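Local structure of acinetobacter secreted protease CpaA (6O38) at residues P284-D289 / P304-K309. The protein is a zinc-dependent metalloprotease secreted by Acinetobacter through the type II system with the help of its chaperone CpaB, and probably cleaves glycoproteins. Residues are numbered along the deposited sequence; the frame is centred on the assembly and turned at random.
Sequences PTKVID and PTLKVK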
loop_
_atom_site.group_PDB
_atom_site.type_symbol
_atom_site.label_atom_id
_atom_site.label_comp_id
_atom_site.label_asym_id
_atom_site.label_seq_id
_atom_site.Cartn_x
_atom_site.Cartn_y
_atom_site.Cartn_z
ATOM N N PRO A 284 2.555 6.357 14.472
ATOM C CA PRO A 284 1.111 6.290 14.726
ATOM C C PRO A 284 0.408 7.600 14.408
ATOM O O PRO A 284 1.013 8.673 14.344
ATOM C CB PRO A 284 1.024 5.972 16.225
ATOM C CG PRO A 284 2.387 5.488 16.611
ATOM C CD PRO A 284 3.337 6.199 15.708
ATOM N N THR A 285 -0.903 7.490 14.208
ATOM C CA THR A 285 -1.777 8.634 13.978
ATOM C C THR A 285 -2.982 8.508 14.896
ATOM O O THR A 285 -3.730 7.529 14.807
ATOM C CB THR A 285 -2.228 8.713 12.516
ATOM O OG1 THR A 285 -1.082 8.826 11.661
ATOM C CG2 THR A 285 -3.140 9.915 12.302
ATOM N N LYS A 286 -3.168 9.489 15.775
ATOM C CA LYS A 286 -4.363 9.543 16.604
ATOM C C LYS A 286 -5.531 10.063 15.776
ATOM O O LYS A 286 -5.435 11.127 15.156
ATOM C CB LYS A 286 -4.133 10.433 17.825
ATOM C CG LYS A 286 -5.336 10.557 18.747
ATOM C CD LYS A 286 -5.004 11.404 19.967
ATOM C CE LYS A 286 -6.206 11.557 20.887
ATOM N NZ LYS A 286 -6.921 10.267 21.099
ATOM N N VAL A 287 -6.628 9.312 15.760
ATOM C CA VAL A 287 -7.777 9.613 14.914
ATOM C C VAL A 287 -8.999 9.799 15.801
ATOM O O VAL A 287 -9.379 8.887 16.546
ATOM C CB VAL A 287 -8.023 8.510 13.873
ATOM C CG1 VAL A 287 -9.296 8.794 13.090
ATOM C CG2 VAL A 287 -6.832 8.390 12.936
ATOM N N ILE A 288 -9.607 10.979 15.723
ATOM C CA ILE A 288 -10.907 11.248 16.326
ATOM C C ILE A 288 -11.918 11.198 15.186
ATOM O O ILE A 288 -12.055 12.156 14.418
ATOM C CB ILE A 288 -10.930 12.596 17.051
ATOM C CG1 ILE A 288 -9.748 12.703 18.018
ATOM C CG2 ILE A 288 -12.243 12.776 17.797
ATOM C CD1 ILE A 288 -9.649 14.045 18.714
ATOM N N ASP A 289 -12.637 10.083 15.071
ATOM C CA ASP A 289 -13.463 9.839 13.900
ATOM C C ASP A 289 -14.832 10.502 14.049
ATOM O O ASP A 289 -15.144 11.141 15.057
ATOM C CB ASP A 289 -13.590 8.337 13.637
ATOM C CG ASP A 289 -14.152 7.570 14.824
ATOM O OD1 ASP A 289 -14.604 8.202 15.801
ATOM O OD2 ASP A 289 -14.144 6.321 14.776
ATOM N N PRO A 304 3.279 11.866 15.951
ATOM C CA PRO A 304 3.587 12.816 14.870
ATOM C C PRO A 304 2.374 13.380 14.142
ATOM O O PRO A 304 2.491 14.454 13.540
ATOM C CB PRO A 304 4.469 11.992 13.923
ATOM C CG PRO A 304 5.105 10.980 14.804
ATOM C CD PRO A 304 4.045 10.615 15.803
ATOM N N THR A 305 1.220 12.712 14.166
ATOM C CA THR A 305 0.084 13.162 13.372
ATOM C C THR A 305 -1.221 12.960 14.129
ATOM O O THR A 305 -1.392 11.980 14.863
ATOM C CB THR A 305 0.015 12.407 12.033
ATOM O OG1 THR A 305 1.315 12.371 11.434
ATOM C CG2 THR A 305 -0.960 13.078 11.077
ATOM N N LEU A 306 -2.147 13.898 13.928
ATOM C CA LEU A 306 -3.485 13.829 14.497
ATOM C C LEU A 306 -4.488 14.161 13.405
ATOM O O LEU A 306 -4.334 15.173 12.712
ATOM C CB LEU A 306 -3.641 14.807 15.671
ATOM C CG LEU A 306 -5.074 15.092 16.136
ATOM C CD1 LEU A 306 -5.654 13.905 16.891
ATOM C CD2 LEU A 306 -5.137 16.358 16.985
ATOM N N LYS A 307 -5.506 13.319 13.247
ATOM C CA LYS A 307 -6.541 13.524 12.241
ATOM C C LYS A 307 -7.892 13.643 12.928
ATOM O O LYS A 307 -8.262 12.784 13.732
ATOM C CB LYS A 307 -6.560 12.401 11.206
ATOM C CG LYS A 307 -7.467 12.712 10.012
ATOM C CD LYS A 307 -7.316 11.691 8.896
ATOM C CE LYS A 307 -5.959 11.798 8.221
ATOM N NZ LYS A 307 -5.866 10.859 7.073
ATOM N N VAL A 308 -8.627 14.704 12.608
ATOM C CA VAL A 308 -9.922 14.996 13.212
ATOM C C VAL A 308 -10.980 14.917 12.121
ATOM O O VAL A 308 -10.819 15.515 11.051
ATOM C CB VAL A 308 -9.934 16.381 13.883
ATOM C CG1 VAL A 308 -11.305 16.669 14.463
ATOM C CG2 VAL A 308 -8.858 16.450 14.957
ATOM N N LYS A 309 -12.061 14.186 12.393
ATOM C CA LYS A 309 -13.119 13.927 11.417
ATOM C C LYS A 309 -14.414 14.573 11.901
ATOM O O LYS A 309 -15.125 14.014 12.744
ATOM C CB LYS A 309 -13.296 12.426 11.202
ATOM C CG LYS A 309 -12.129 11.766 10.486
ATOM C CD LYS A 309 -12.475 10.356 10.040
ATOM C CE LYS A 309 -11.224 9.552 9.721
ATOM N NZ LYS A 309 -11.546 8.207 9.165
HETATM O O HOH W 1 2.227 9.821 12.617
#
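Lys286 and Leu306 meet side by side on one face of two parallel strands, pointing the same way, the buried leucine against the aliphatic part of a lysine that is itself exposed. Leu306 does the touching with one branch: CD1 rests 3.8 Å from CG of Lys286, in a chain whose CG is anti to its own backbone N (chi1 180°). Farther along, CD1 of Ile288 approaches the same methyl at 4.4 Å. Ile294, from the loop joining the strands, packs on both Ile288 and Val308. Between the strands, Lys286 and Ile288 each bond through N and O to residues of 305-309, as a parallel pair requires; the bond from Lys307 N to Lys286 O is short and nearly straight (2.9 Å, 170°), whereas that from Lys286 N to Thr305 O is longer and more bent. The pairing links strand 277-288 to strand 305-310, and so probably one StcE-type beta-sandwich unit to the next, and strand 330-335 continues the sheet beyond 305-310. The face of Thr285, Val287, Thr305 and Lys307 is more open to solvent. There CG2 of Thr285 lies 4.0 Å from CG2 of Thr305, and CG1 of the exposed Val287 lies against CE of Lys309. NZ of Lys307 forms a salt bridge with Glu410, while Lys309 NZ makes a long, weak ion pair with Glu103 of the chaperone CpaB.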